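Hemolysin-related protein (PDB 5V6F) is a biofilm-associated protein whose second beta-prism lectin domain, the part described here, binds mannose-containing glycans such as mannotriose. Local coordinates at residues Y26-F31 and G46-T51. Numbering follows the deposited sequence.
With MAN (alpha-D-mannopyranose), chain B; BMA (beta-D-mannopyranose), chain C.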
loop_
_atom_site.group_PDB
_atom_site.type_symbol
_atom_site.label_atom_id
_atom_site.label_comp_id
_atom_site.label_asym_id
_atom_site.label_seq_id
_atom_site.Cartn_x
_atom_site.Cartn_y
_atom_site.Cartn_z
ATOM N N TYR A 26 -4.331 6.865 -1.583
ATOM C CA TYR A 26 -4.615 6.516 -2.968
ATOM C C TYR A 26 -3.663 5.423 -3.432
ATOM O O TYR A 26 -2.479 5.426 -3.078
ATOM C CB TYR A 26 -4.482 7.737 -3.887
ATOM C CG TYR A 26 -5.651 8.692 -3.840
ATOM C CD1 TYR A 26 -5.679 9.745 -2.933
ATOM C CD2 TYR A 26 -6.723 8.553 -4.715
ATOM C CE1 TYR A 26 -6.750 10.627 -2.893
ATOM C CE2 TYR A 26 -7.797 9.427 -4.677
ATOM C CZ TYR A 26 -7.805 10.460 -3.766
ATOM O OH TYR A 26 -8.869 11.339 -3.729
ATOM N N LEU A 27 -4.183 4.494 -4.232
ATOM C CA LEU A 27 -3.393 3.389 -4.748
ATOM C C LEU A 27 -3.724 3.147 -6.211
ATOM O O LEU A 27 -4.885 3.253 -6.619
ATOM C CB LEU A 27 -3.647 2.096 -3.968
ATOM C CG LEU A 27 -3.346 2.108 -2.470
ATOM C CD1 LEU A 27 -4.579 2.505 -1.664
ATOM C CD2 LEU A 27 -2.817 0.748 -2.040
ATOM N N ARG A 28 -2.692 2.834 -6.992
ATOM C CA ARG A 28 -2.849 2.166 -8.276
ATOM C C ARG A 28 -2.500 0.699 -8.087
ATOM O O ARG A 28 -1.496 0.375 -7.444
ATOM C CB ARG A 28 -1.958 2.793 -9.352
ATOM C CG ARG A 28 -2.548 4.043 -9.985
ATOM C CD ARG A 28 -1.791 4.464 -11.246
ATOM N NE ARG A 28 -0.615 5.288 -10.956
ATOM C CZ ARG A 28 0.650 4.863 -10.957
ATOM N NH1 ARG A 28 0.955 3.597 -11.227
ATOM N NH2 ARG A 28 1.626 5.716 -10.683
ATOM N N SER A 29 -3.332 -0.189 -8.627
ATOM C CA SER A 29 -3.118 -1.611 -8.429
ATOM C C SER A 29 -3.636 -2.387 -9.631
ATOM O O SER A 29 -4.507 -1.924 -10.375
ATOM C CB SER A 29 -3.795 -2.110 -7.141
ATOM O OG SER A 29 -5.213 -2.029 -7.227
ATOM N N GLY A 30 -3.075 -3.582 -9.800
ATOM C CA GLY A 30 -3.525 -4.561 -10.772
ATOM C C GLY A 30 -3.391 -5.946 -10.169
ATOM O O GLY A 30 -4.107 -6.271 -9.218
ATOM N N PHE A 31 -2.480 -6.767 -10.703
ATOM C CA PHE A 31 -2.098 -8.015 -10.049
ATOM C C PHE A 31 -1.183 -7.783 -8.856
ATOM O O PHE A 31 -0.903 -8.732 -8.113
ATOM C CB PHE A 31 -1.389 -8.958 -11.029
ATOM C CG PHE A 31 -2.271 -9.503 -12.130
ATOM C CD1 PHE A 31 -3.592 -9.108 -12.260
ATOM C CD2 PHE A 31 -1.759 -10.416 -13.038
ATOM C CE1 PHE A 31 -4.387 -9.611 -13.275
ATOM C CE2 PHE A 31 -2.549 -10.926 -14.054
ATOM C CZ PHE A 31 -3.866 -10.520 -14.171
ATOM N N GLY A 46 5.510 2.804 -9.674
ATOM C CA GLY A 46 5.781 2.710 -11.088
ATOM C C GLY A 46 4.911 3.639 -11.913
ATOM O O GLY A 46 3.777 3.960 -11.546
ATOM N N PRO A 47 5.427 4.081 -13.054
ATOM C CA PRO A 47 4.638 4.935 -13.943
ATOM C C PRO A 47 3.617 4.123 -14.724
ATOM O O PRO A 47 3.704 2.899 -14.833
ATOM C CB PRO A 47 5.694 5.536 -14.875
ATOM C CG PRO A 47 6.742 4.481 -14.952
ATOM C CD PRO A 47 6.780 3.835 -13.588
ATOM N N VAL A 48 2.627 4.826 -15.266
ATOM C CA VAL A 48 1.703 4.188 -16.195
ATOM C C VAL A 48 2.374 4.199 -17.560
ATOM O O VAL A 48 2.305 5.187 -18.299
ATOM C CB VAL A 48 0.331 4.884 -16.206
ATOM C CG1 VAL A 48 -0.609 4.170 -17.170
ATOM C CG2 VAL A 48 -0.250 4.892 -14.795
ATOM N N GLN A 49 3.058 3.105 -17.877
ATOM C CA GLN A 49 3.915 2.990 -19.047
ATOM C C GLN A 49 3.574 1.692 -19.761
ATOM O O GLN A 49 3.535 0.628 -19.132
ATOM C CB GLN A 49 5.394 3.016 -18.635
ATOM C CG GLN A 49 6.361 2.468 -19.674
ATOM C CD GLN A 49 6.638 0.985 -19.496
ATOM O OE1 GLN A 49 6.749 0.490 -18.372
ATOM N NE2 GLN A 49 6.749 0.269 -20.608
ATOM N N GLY A 50 3.324 1.781 -21.062
ATOM C CA GLY A 50 2.832 0.617 -21.781
ATOM C C GLY A 50 1.568 0.107 -21.114
ATOM O O GLY A 50 0.652 0.873 -20.794
ATOM N N THR A 51 1.516 -1.200 -20.878
ATOM C CA THR A 51 0.394 -1.798 -20.170
ATOM C C THR A 51 0.628 -1.888 -18.666
ATOM O O THR A 51 -0.186 -2.498 -17.964
ATOM C CB THR A 51 0.087 -3.190 -20.727
ATOM O OG1 THR A 51 1.277 -3.987 -20.709
ATOM C CG2 THR A 51 -0.442 -3.097 -22.156
HETATM C C1 MAN B . -1.329 -6.110 -14.324
HETATM C C2 MAN B . -1.759 -4.788 -14.938
HETATM C C3 MAN B . -0.590 -3.819 -14.898
HETATM C C4 MAN B . 0.014 -3.725 -13.472
HETATM C C5 MAN B . 0.323 -5.139 -12.909
HETATM C C6 MAN B . 0.765 -5.139 -11.440
HETATM O O2 MAN B . -2.802 -4.182 -14.182
HETATM O O3 MAN B . -0.974 -2.528 -15.366
HETATM O O4 MAN B . 1.219 -2.985 -13.513
HETATM O O5 MAN B . -0.852 -5.959 -13.016
HETATM O O6 MAN B . -0.247 -4.504 -10.660
HETATM C C1 BMA C . 1.459 -9.546 -17.691
HETATM C C2 BMA C . 2.590 -8.601 -18.077
HETATM C C3 BMA C . 3.231 -8.018 -16.794
HETATM C C4 BMA C . 2.189 -7.511 -15.789
HETATM C C5 BMA C . 1.065 -8.545 -15.591
HETATM C C6 BMA C . -0.079 -8.020 -14.769
HETATM O O1 BMA C . 0.805 -9.961 -18.866
HETATM O O2 BMA C . 2.099 -7.513 -18.851
HETATM O O3 BMA C . 4.105 -6.946 -17.076
HETATM O O4 BMA C . 2.840 -7.225 -14.538
HETATM O O5 BMA C . 0.527 -8.902 -16.882
HETATM O O6 BMA C . -0.353 -6.693 -15.193
#
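Arg28, on strand 24-29, starts out toward Gly46 and Val48 of an irregular loop, with the CA atoms of Arg28 and Gly46 9.1 Å apart. No backbone hydrogen bond joins the two segments; the Arg28 side chain spans the distance. The chain bends at chi3 (-85°), and the guanidinium meets the Gly46 carbonyl end-on. Arg28 NH1 and NH2 both donate to Gly46 O, each at 2.9 Å. The oxygen lies close to the guanidinium plane, and the two bonds are bent, near 140°. Val48 CG2 lies over one face of the guanidinium, 3.9 Å from Arg28 NE and offset toward the rim. This grip should restrict rotation of the group. Arg28 NH1 has a second acceptor in Gly53 O, farther along the same loop.

Both segments also hold the glycan. Phe31 N donates to O5 of the alpha-mannose (MAN) at 2.9 Å, while MAN O3 donates to Thr51 O at 2.7 Å. MAN C1 lies over one face of the Phe31 ring, and BMA C6 approaches Phe31 CD2 obliquely at 3.4 Å. The Arg28 contact lies beside this beta-prism lectin pocket, consistent with holding the loop near the strand. Strand 24-29 runs between strands 33-37 and 55-61, and residues 46-51 lie in the loop between strands 44-45 and 55-61.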